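Long-range contacts in prolyl-tRNA synthetase (Naegleria fowleri, PDB 6UYH), which probably charges tRNA with proline at the expense of ATP, as prolyl-tRNA synthetases do, and here holds the inhibitor halofuginone together with an ATP analogue: residues 14-19 with 26-31; 285-290 with 349-354; 292-297 with 400-405. All coordinates share one frame; numbering follows the deposited sequence. Where two conformers were deposited one is given.

Interaction 1: 14-19 with 26-31; sequences IDVKKQ and YSQVIT
Q28 reaches out from helix 22-32 to D15 and V16, while I14 packs against V29 at the foot of the same side chain. The amide of Q28 does most of the gripping. Its OE1 takes the backbone N of D15 at 2.9 Å along an almost straight N-H...O line (177°), with the donor tilted moderately from the carbonyl plane. The chain beyond CG is extended, which carries the amide well clear of the helix. Its NE2 lies 3.4 Å from V16 CG2, the two side chains crossing at about a right angle. The amide is further fixed by residues one helical turn to either side: E24 accepts from NE2 and K32 donates to OE1, so that both ends of the group are engaged and its rotation is defined.

The close apolar part lies on the inner side. There I14 CD1 sits 3.8 Å from V29 CG2 and 3.9 Å from the backbone O of Q28; chi1 of -47° sets CG1 beside the backbone N of I14, and CD1 continues from it to the helix. I14 also leans on W25, and V29 is buried. The outer side is much looser. D15 is exposed and its carboxylate makes a long, weak ion pair with K32, while V16 and Q28 are partly exposed. Farther on, K17 NZ and the backbone N of K18 meet the D286 carboxylate, while K18 NZ binds the main-chain O of M281 and G284. The contact is that of an N-terminal loop folding back along the helix it precedes, tied by a side-chain amide to a main-chain N-H, at the surface of a class II synthetase.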
loop_
_atom_site.group_PDB
_atom_site.type_symbol
_atom_site.label_atom_id
_atom_site.label_comp_id
_atom_site.label_asym_id
_atom_site.label_seq_id
_atom_site.Cartn_x
_atom_site.Cartn_y
_atom_site.Cartn_z
ATOM N N ILE A 14 -0.031 1.654 -32.194
ATOM C CA ILE A 14 1.411 1.444 -32.120
ATOM C C ILE A 14 1.963 1.607 -33.531
ATOM O O ILE A 14 1.542 0.899 -34.452
ATOM C CB ILE A 14 1.733 0.050 -31.559
ATOM C CG1 ILE A 14 0.894 -0.236 -30.308
ATOM C CG2 ILE A 14 3.218 -0.083 -31.268
ATOM C CD1 ILE A 14 1.077 0.778 -29.198
ATOM N N ASP A 15 2.879 2.554 -33.721
ATOM C CA ASP A 15 3.428 2.879 -35.032
ATOM C C ASP A 15 4.800 2.265 -35.271
ATOM O O ASP A 15 5.391 2.500 -36.332
ATOM C CB ASP A 15 3.515 4.402 -35.199
ATOM C CG ASP A 15 2.176 5.086 -35.014
ATOM O OD1 ASP A 15 1.176 4.612 -35.592
ATOM O OD2 ASP A 15 2.125 6.091 -34.278
ATOM N N VAL A 16 5.333 1.520 -34.306
ATOM C CA VAL A 16 6.635 0.872 -34.416
ATOM C C VAL A 16 6.469 -0.573 -33.971
ATOM O O VAL A 16 5.914 -0.833 -32.899
ATOM C CB VAL A 16 7.701 1.585 -33.559
ATOM C CG1 VAL A 16 9.009 0.811 -33.577
ATOM C CG2 VAL A 16 7.921 3.005 -34.064
ATOM N N LYS A 17 6.963 -1.509 -34.776
ATOM C CA LYS A 17 6.778 -2.924 -34.485
ATOM C C LYS A 17 7.735 -3.403 -33.399
ATOM O O LYS A 17 8.838 -2.880 -33.231
ATOM C CB LYS A 17 6.970 -3.763 -35.750
ATOM C CG LYS A 17 5.871 -3.539 -36.786
ATOM C CD LYS A 17 6.081 -4.387 -38.038
ATOM C CE LYS A 17 5.823 -5.866 -37.772
ATOM N NZ LYS A 17 4.431 -6.126 -37.292
ATOM N N LYS A 18 7.287 -4.418 -32.653
ATOM C CA LYS A 18 8.099 -4.982 -31.579
ATOM C C LYS A 18 9.438 -5.473 -32.112
ATOM O O LYS A 18 10.469 -5.336 -31.443
ATOM C CB LYS A 18 7.330 -6.119 -30.908
ATOM C CG LYS A 18 7.851 -6.546 -29.540
ATOM C CD LYS A 18 6.960 -7.640 -28.952
ATOM C CE LYS A 18 7.384 -8.006 -27.551
ATOM N NZ LYS A 18 6.509 -9.090 -26.970
ATOM N N GLN A 19 9.441 -6.017 -33.329
ATOM C CA GLN A 19 10.613 -6.558 -34.010
ATOM C C GLN A 19 11.486 -5.488 -34.659
ATOM O O GLN A 19 12.593 -5.802 -35.106
ATOM C CB GLN A 19 10.159 -7.545 -35.096
ATOM C CG GLN A 19 9.563 -6.847 -36.332
ATOM C CD GLN A 19 8.598 -7.715 -37.138
ATOM O OE1 GLN A 19 8.607 -7.690 -38.368
ATOM N NE2 GLN A 19 7.745 -8.459 -36.448
ATOM N N TYR A 26 8.182 -0.507 -26.842
ATOM C CA TYR A 26 7.833 -0.596 -25.430
ATOM C C TYR A 26 7.307 0.729 -24.913
ATOM O O TYR A 26 6.285 0.780 -24.212
ATOM C CB TYR A 26 9.080 -1.014 -24.646
ATOM C CG TYR A 26 8.914 -1.315 -23.178
ATOM C CD1 TYR A 26 8.037 -2.300 -22.745
ATOM C CD2 TYR A 26 9.685 -0.650 -22.226
ATOM C CE1 TYR A 26 7.914 -2.604 -21.404
ATOM C CE2 TYR A 26 9.578 -0.955 -20.868
ATOM C CZ TYR A 26 8.693 -1.932 -20.468
ATOM O OH TYR A 26 8.586 -2.253 -19.133
ATOM N N SER A 27 7.980 1.819 -25.271
ATOM C CA SER A 27 7.513 3.133 -24.856
ATOM C C SER A 27 6.106 3.404 -25.373
ATOM O O SER A 27 5.243 3.874 -24.621
ATOM C CB SER A 27 8.486 4.202 -25.343
ATOM O OG SER A 27 8.022 5.488 -24.985
ATOM N N GLN A 28 5.847 3.085 -26.643
ATOM C CA GLN A 28 4.527 3.345 -27.207
ATOM C C GLN A 28 3.465 2.472 -26.551
ATOM O O GLN A 28 2.361 2.947 -26.267
ATOM C CB GLN A 28 4.549 3.143 -28.722
ATOM C CG GLN A 28 5.350 4.217 -29.453
ATOM C CD GLN A 28 5.032 4.281 -30.934
ATOM O OE1 GLN A 28 3.913 3.980 -31.355
ATOM N NE2 GLN A 28 6.022 4.660 -31.736
ATOM N N VAL A 29 3.789 1.206 -26.264
ATOM C CA VAL A 29 2.785 0.311 -25.691
ATOM C C VAL A 29 2.441 0.718 -24.257
ATOM O O VAL A 29 1.265 0.725 -23.872
ATOM C CB VAL A 29 3.255 -1.156 -25.773
ATOM C CG1 VAL A 29 2.347 -2.060 -24.941
ATOM C CG2 VAL A 29 3.270 -1.629 -27.229
ATOM N N ILE A 30 3.443 1.056 -23.435
ATOM C CA ILE A 30 3.118 1.344 -22.037
ATOM C C ILE A 30 2.388 2.683 -21.897
ATOM O O ILE A 30 1.585 2.854 -20.972
ATOM C CB ILE A 30 4.366 1.296 -21.136
ATOM C CG1 ILE A 30 5.335 2.434 -21.472
ATOM C CG2 ILE A 30 5.017 -0.115 -21.182
ATOM C CD1 ILE A 30 6.695 2.336 -20.752
ATOM N N THR A 31 2.636 3.641 -22.799
ATOM C CA THR A 31 1.967 4.940 -22.693
ATOM C C THR A 31 0.593 4.920 -23.351
ATOM O O THR A 31 -0.386 5.406 -22.769
ATOM C CB THR A 31 2.819 6.062 -23.309
ATOM O OG1 THR A 31 3.122 5.768 -24.682
ATOM C CG2 THR A 31 4.111 6.266 -22.512
#

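Interaction 2: 285-290 with 349-354; sequences DDKGMV and YWELRG
E351 and K287 run side by side and point the same way at the outer edge of the contact. E351 OE1 lies 4.0 Å from K287 CD and does not reach its ammonium group; the firm charge partner of the carboxylate is R358, which binds OE2. The main-chain O of E351 faces that of M289 at 3.2 Å, two acceptors side by side, and R376 donates to the E351 oxygen.

L352 follows with the hydrogen bond that joins the segments: its O accepts from M289 N at 3.1 Å, the donor lying 42° out of the carbonyl plane. A CB on G288 would clash with this same oxygen. L352 CA points a hydrogen at K287 O, 3.5 Å away, and CD1 comes to 3.9 Å from K287 O. The partner chain is shaped for this meeting by a type I turn from D285 to G288, braced by an Asx turn in which D285 OD1 accepts from K287 N. Helix 343-353 of the anticodon-binding fold ends there in a Schellman motif, so the residue after the turn, M289, donates to a carbonyl in the last helical turn.

R353 sends its side chain away from the contact, back over the ring of Y349, where NH1 binds Y349 O and NH2 pairs with E34. Its carbonyl carbon, however, lies 3.8 Å from M289 CB. Last comes G354, with positive phi (101°). Its CA lies 3.1 Å from M289 O in a CA-H...O contact; a CB here would collide with M289 CG as modelled. The G354 backbone also hydrogen-bonds to L291.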
loop_
_atom_site.group_PDB
_atom_site.type_symbol
_atom_site.label_atom_id
_atom_site.label_comp_id
_atom_site.label_asym_id
_atom_site.label_seq_id
_atom_site.Cartn_x
_atom_site.Cartn_y
_atom_site.Cartn_z
ATOM N N ASP A 285 2.175 -7.113 -28.083
ATOM C CA ASP A 285 2.323 -7.365 -29.509
ATOM C C ASP A 285 2.182 -6.036 -30.262
ATOM O O ASP A 285 2.181 -4.957 -29.665
ATOM C CB ASP A 285 1.335 -8.456 -29.974
ATOM C CG ASP A 285 -0.130 -8.012 -29.916
ATOM O OD1 ASP A 285 -0.406 -6.811 -29.727
ATOM O OD2 ASP A 285 -1.016 -8.881 -30.076
ATOM N N ASP A 286 2.063 -6.117 -31.588
ATOM C CA ASP A 286 2.076 -4.910 -32.404
ATOM C C ASP A 286 0.751 -4.166 -32.386
ATOM O O ASP A 286 0.669 -3.063 -32.940
ATOM C CB ASP A 286 2.474 -5.248 -33.844
ATOM C CG ASP A 286 3.943 -5.642 -33.958
ATOM O OD1 ASP A 286 4.730 -5.277 -33.063
ATOM O OD2 ASP A 286 4.308 -6.310 -34.938
ATOM N N LYS A 287 -0.277 -4.730 -31.758
ATOM C CA LYS A 287 -1.521 -4.008 -31.528
ATOM C C LYS A 287 -1.578 -3.381 -30.144
ATOM O O LYS A 287 -2.508 -2.621 -29.866
ATOM C CB LYS A 287 -2.726 -4.935 -31.723
ATOM C CG LYS A 287 -2.897 -5.462 -33.145
ATOM C CD LYS A 287 -4.031 -6.476 -33.206
ATOM C CE LYS A 287 -4.187 -7.072 -34.598
ATOM N NZ LYS A 287 -4.580 -6.045 -35.597
ATOM N N GLY A 288 -0.607 -3.671 -29.279
ATOM C CA GLY A 288 -0.550 -3.054 -27.971
ATOM C C GLY A 288 -0.465 -4.041 -26.828
ATOM O O GLY A 288 0.171 -5.091 -26.941
ATOM N N MET A 289 -1.111 -3.705 -25.715
ATOM C CA MET A 289 -1.078 -4.528 -24.519
ATOM C C MET A 289 -1.828 -5.842 -24.736
ATOM O O MET A 289 -2.813 -5.897 -25.469
ATOM C CB MET A 289 -1.698 -3.749 -23.356
ATOM C CG MET A 289 -1.592 -4.416 -22.008
ATOM S SD MET A 289 0.084 -4.416 -21.358
ATOM C CE MET A 289 0.389 -2.660 -21.184
ATOM N N VAL A 290 -1.364 -6.901 -24.066
ATOM C CA VAL A 290 -2.076 -8.182 -24.018
ATOM C C VAL A 290 -2.093 -8.613 -22.557
ATOM O O VAL A 290 -1.069 -9.061 -22.027
ATOM C CB VAL A 290 -1.437 -9.262 -24.904
ATOM C CG1 VAL A 290 -2.262 -10.553 -24.845
ATOM C CG2 VAL A 290 -1.329 -8.792 -26.358
ATOM N N TYR A 349 -9.606 0.299 -29.666
ATOM C CA TYR A 349 -9.508 0.963 -28.371
ATOM C C TYR A 349 -9.203 -0.029 -27.256
ATOM O O TYR A 349 -8.304 0.190 -26.433
ATOM C CB TYR A 349 -10.816 1.705 -28.098
ATOM C CG TYR A 349 -10.859 2.481 -26.801
ATOM C CD1 TYR A 349 -10.604 3.848 -26.781
ATOM C CD2 TYR A 349 -11.191 1.856 -25.602
ATOM C CE1 TYR A 349 -10.657 4.565 -25.600
ATOM C CE2 TYR A 349 -11.237 2.566 -24.417
ATOM C CZ TYR A 349 -10.974 3.918 -24.428
ATOM O OH TYR A 349 -11.024 4.625 -23.252
ATOM N N TRP A 350 -9.938 -1.133 -27.216
ATOM C CA TRP A 350 -9.767 -2.091 -26.135
ATOM C C TRP A 350 -8.649 -3.085 -26.411
ATOM O O TRP A 350 -8.049 -3.599 -25.461
ATOM C CB TRP A 350 -11.088 -2.826 -25.879
ATOM C CG TRP A 350 -12.189 -1.901 -25.457
ATOM C CD1 TRP A 350 -13.260 -1.511 -26.203
ATOM C CD2 TRP A 350 -12.306 -1.221 -24.200
ATOM N NE1 TRP A 350 -14.047 -0.644 -25.487
ATOM C CE2 TRP A 350 -13.485 -0.448 -24.254
ATOM C CE3 TRP A 350 -11.537 -1.196 -23.032
ATOM C CZ2 TRP A 350 -13.913 0.341 -23.186
ATOM C CZ3 TRP A 350 -11.965 -0.403 -21.966
ATOM C CH2 TRP A 350 -13.142 0.352 -22.055
ATOM N N GLU A 351 -8.345 -3.366 -27.684
ATOM C CA GLU A 351 -7.170 -4.188 -27.980
ATOM C C GLU A 351 -5.892 -3.480 -27.549
ATOM O O GLU A 351 -4.997 -4.099 -26.966
ATOM C CB GLU A 351 -7.115 -4.531 -29.475
ATOM C CG GLU A 351 -8.111 -5.603 -29.905
ATOM C CD GLU A 351 -8.205 -5.755 -31.414
ATOM O OE1 GLU A 351 -7.563 -4.962 -32.140
ATOM O OE2 GLU A 351 -8.927 -6.669 -31.873
ATOM N N LEU A 352 -5.798 -2.177 -27.827
ATOM C CA LEU A 352 -4.648 -1.382 -27.398
ATOM C C LEU A 352 -4.444 -1.455 -25.890
ATOM O O LEU A 352 -3.309 -1.527 -25.401
ATOM C CB LEU A 352 -4.853 0.070 -27.842
ATOM C CG LEU A 352 -3.822 1.124 -27.440
ATOM C CD1 LEU A 352 -2.431 0.711 -27.937
ATOM C CD2 LEU A 352 -4.213 2.494 -27.991
ATOM N N ARG A 353 -5.534 -1.443 -25.134
ATOM C CA ARG A 353 -5.446 -1.429 -23.683
ATOM C C ARG A 353 -5.336 -2.824 -23.084
ATOM O O ARG A 353 -5.116 -2.949 -21.875
ATOM C CB ARG A 353 -6.650 -0.668 -23.118
ATOM C CG ARG A 353 -6.563 0.819 -23.450
ATOM C CD ARG A 353 -7.896 1.547 -23.327
ATOM N NE ARG A 353 -7.731 2.997 -23.429
ATOM C CZ ARG A 353 -7.525 3.660 -24.568
ATOM N NH1 ARG A 353 -7.463 3.012 -25.725
ATOM N NH2 ARG A 353 -7.383 4.979 -24.554
ATOM N N GLY A 354 -5.473 -3.871 -23.896
ATOM C CA GLY A 354 -5.099 -5.208 -23.479
ATOM C C GLY A 354 -6.225 -6.119 -23.062
ATOM O O GLY A 354 -5.949 -7.222 -22.579
#

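Interaction 3: 292-297 with 400-405; sequences PPRVAF and KIHDSM. With EDO (1,2-ethanediol), chain Q; EDO (1,2-ethanediol), chain Z; EDO (1,2-ethanediol), chain B.
P293 is the main bump of the loop. Its CG and CD edge enters the shallow hollow between I401, H402 and M405 on helix 391-415. CG lies 4.0 Å from I401 CG2 on one flank, while CD comes to 4.2 Å from H402 CB and 4.3 Å from M405 SD. The loop carrying this knob leads from helix 274-283 of the class II catalytic core to strand 300-304 of the anticodon-binding fold, so the long helix is packed against the interdomain connection.

Next to it, P292 extends the ridge and meets M405 at about a right angle. The bend at chi3 (60°) turns the methyl CE toward the proline ring, 4.0 Å from CG and 3.7 Å from P292 N. M279 and H283 of helix 274-283 also touch P292, and H283 reaches M405 as well.

Beyond P293, the guanidinium of R294 lies flat on the imidazole of H402, centres 3.8 Å apart and planes 18° apart. NH1 stands over the middle of the ring but donates to the backbone O of E197, while NH2 pairs with D399. NE binds an ethanediol, probably from the crystallisation liquor. Beside the stack, water 1 accepts from R294 N and lies 2.9 Å from H402 ND1, linking the loop backbone to the ring. A second water bridges R294 NH2 and D403 OD1.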
loop_
_atom_site.group_PDB
_atom_site.type_symbol
_atom_site.label_atom_id
_atom_site.label_comp_id
_atom_site.label_asym_id
_atom_site.label_seq_id
_atom_site.Cartn_x
_atom_site.Cartn_y
_atom_site.Cartn_z
ATOM N N PRO A 292 -2.859 -10.787 -19.261
ATOM C CA PRO A 292 -3.295 -12.060 -18.692
ATOM C C PRO A 292 -4.594 -11.860 -17.933
ATOM O O PRO A 292 -4.715 -10.897 -17.161
ATOM C CB PRO A 292 -2.147 -12.442 -17.739
ATOM C CG PRO A 292 -0.983 -11.586 -18.148
ATOM C CD PRO A 292 -1.597 -10.318 -18.672
ATOM N N PRO A 293 -5.593 -12.715 -18.156
ATOM C CA PRO A 293 -6.933 -12.451 -17.598
ATOM C C PRO A 293 -6.975 -12.212 -16.091
ATOM O O PRO A 293 -7.804 -11.424 -15.626
ATOM C CB PRO A 293 -7.715 -13.711 -17.992
ATOM C CG PRO A 293 -7.075 -14.141 -19.283
ATOM C CD PRO A 293 -5.605 -13.803 -19.151
ATOM N N ARG A 294 -6.109 -12.849 -15.308
ATOM C CA ARG A 294 -6.221 -12.714 -13.862
ATOM C C ARG A 294 -5.700 -11.382 -13.333
ATOM O O ARG A 294 -5.938 -11.066 -12.160
ATOM C CB ARG A 294 -5.511 -13.887 -13.179
ATOM C CG ARG A 294 -6.301 -15.189 -13.358
ATOM C CD ARG A 294 -5.448 -16.447 -13.278
ATOM N NE ARG A 294 -6.077 -17.561 -13.988
ATOM C CZ ARG A 294 -5.509 -18.747 -14.184
ATOM N NH1 ARG A 294 -4.283 -18.980 -13.717
ATOM N NH2 ARG A 294 -6.159 -19.699 -14.847
ATOM N N VAL A 295 -5.014 -10.585 -14.151
ATOM C CA VAL A 295 -4.616 -9.251 -13.725
ATOM C C VAL A 295 -5.180 -8.166 -14.633
ATOM O O VAL A 295 -4.765 -7.015 -14.542
ATOM C CB VAL A 295 -3.084 -9.123 -13.607
ATOM C CG1 VAL A 295 -2.542 -10.141 -12.602
ATOM C CG2 VAL A 295 -2.413 -9.291 -14.971
ATOM N N ALA A 296 -6.142 -8.505 -15.489
ATOM C CA ALA A 296 -6.697 -7.541 -16.436
ATOM C C ALA A 296 -7.735 -6.659 -15.750
ATOM O O ALA A 296 -8.726 -7.175 -15.227
ATOM C CB ALA A 296 -7.325 -8.274 -17.620
ATOM N N PHE A 297 -7.535 -5.334 -15.806
ATOM C CA PHE A 297 -8.484 -4.398 -15.196
ATOM C C PHE A 297 -9.893 -4.638 -15.719
ATOM O O PHE A 297 -10.881 -4.482 -14.987
ATOM C CB PHE A 297 -8.052 -2.952 -15.471
ATOM C CG PHE A 297 -8.288 -2.518 -16.883
ATOM C CD1 PHE A 297 -9.419 -1.800 -17.225
ATOM C CD2 PHE A 297 -7.390 -2.873 -17.883
ATOM C CE1 PHE A 297 -9.655 -1.429 -18.541
ATOM C CE2 PHE A 297 -7.614 -2.509 -19.208
ATOM C CZ PHE A 297 -8.751 -1.786 -19.539
ATOM N N LYS A 400 -8.553 -20.593 -20.725
ATOM C CA LYS A 400 -7.921 -21.067 -21.952
ATOM C C LYS A 400 -6.950 -20.026 -22.500
ATOM O O LYS A 400 -5.853 -20.369 -22.954
ATOM C CB LYS A 400 -8.997 -21.411 -22.989
ATOM C CG LYS A 400 -8.523 -22.245 -24.159
ATOM C CD LYS A 400 -9.646 -22.479 -25.174
ATOM C CE LYS A 400 -9.449 -23.801 -25.914
ATOM N NZ LYS A 400 -9.516 -23.671 -27.404
ATOM N N ILE A 401 -7.336 -18.747 -22.461
ATOM C CA ILE A 401 -6.438 -17.680 -22.893
ATOM C C ILE A 401 -5.198 -17.644 -22.009
ATOM O O ILE A 401 -4.064 -17.564 -22.497
ATOM C CB ILE A 401 -7.173 -16.328 -22.894
ATOM C CG1 ILE A 401 -8.203 -16.280 -24.026
ATOM C CG2 ILE A 401 -6.191 -15.171 -23.025
ATOM C CD1 ILE A 401 -9.077 -15.027 -23.993
ATOM N N HIS A 402 -5.396 -17.714 -20.689
ATOM C CA HIS A 402 -4.252 -17.732 -19.782
ATOM C C HIS A 402 -3.309 -18.886 -20.109
ATOM O O HIS A 402 -2.089 -18.701 -20.216
ATOM C CB HIS A 402 -4.710 -17.839 -18.328
ATOM C CG HIS A 402 -3.581 -18.132 -17.391
ATOM N ND1 HIS A 402 -2.918 -17.139 -16.702
ATOM C CD2 HIS A 402 -2.947 -19.291 -17.090
ATOM C CE1 HIS A 402 -1.944 -17.680 -15.990
ATOM N NE2 HIS A 402 -1.935 -18.982 -16.213
ATOM N N ASP A 403 -3.857 -20.095 -20.243
ATOM C CA ASP A 403 -3.017 -21.258 -20.518
ATOM C C ASP A 403 -2.247 -21.096 -21.823
ATOM O O ASP A 403 -1.062 -21.440 -21.893
ATOM C CB ASP A 403 -3.875 -22.524 -20.551
ATOM C CG ASP A 403 -4.486 -22.850 -19.196
ATOM O OD1 ASP A 403 -4.070 -22.241 -18.188
ATOM O OD2 ASP A 403 -5.382 -23.712 -19.137
ATOM N N SER A 404 -2.900 -20.570 -22.863
ATOM C CA SER A 404 -2.240 -20.414 -24.156
ATOM C C SER A 404 -1.097 -19.410 -24.072
ATOM O O SER A 404 -0.023 -19.628 -24.650
ATOM C CB SER A 404 -3.249 -19.967 -25.215
ATOM O OG SER A 404 -4.260 -20.941 -25.441
ATOM N N MET A 405 -1.325 -18.291 -23.377
ATOM C CA MET A 405 -0.289 -17.277 -23.211
ATOM C C MET A 405 0.924 -17.856 -22.499
ATOM O O MET A 405 2.068 -17.631 -22.913
ATOM C CB MET A 405 -0.857 -16.072 -22.445
ATOM C CG MET A 405 -1.897 -15.280 -23.240
ATOM S SD MET A 405 -2.667 -13.955 -22.287
ATOM C CE MET A 405 -1.237 -12.953 -21.852
HETATM C C1 EDO Q . -9.696 -16.023 -14.900
HETATM O O1 EDO Q . -9.162 -17.185 -14.255
HETATM C C2 EDO Q . -11.179 -16.256 -15.166
HETATM O O2 EDO Q . -11.803 -16.751 -13.978
HETATM C C1 EDO Z . -2.807 -24.061 -26.896
HETATM O O1 EDO Z . -3.060 -22.663 -27.069
HETATM C C2 EDO Z . -1.831 -24.262 -25.747
HETATM O O2 EDO Z . -2.546 -24.260 -24.507
HETATM C C1 EDO B . -12.322 -21.124 -28.195
HETATM O O1 EDO B . -12.303 -22.440 -28.759
HETATM C C2 EDO B . -11.333 -20.236 -28.942
HETATM O O2 EDO B . -10.029 -20.809 -28.804
HETATM O O HOH W 1 -3.886 -14.468 -15.958
HETATM O O HOH W 2 -5.331 -22.212 -15.723
#

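How the interactions relate
Interactions 2 and 3 are buried and share the connection that runs from helix 274-283 to strand 300-304: its first half meets the end of helix 343-353, its second half the long helix 391-415. They touch where V290 O nears M405 CE and where F297 packs on R353 O. Interaction 1 lies at the surface and joins interaction 2 through D286, met by a lysine side chain (K17) and a backbone N-H (K18), and through I14 against L352. Interactions 1 and 3 do not touch. The chemistry shifts accordingly: a side-chain amide on the main chain in 14-19/26-31, main-chain bonding at a helix end in 285-290/349-354, and proline packing with a cationic stack and waters in 292-297/400-405.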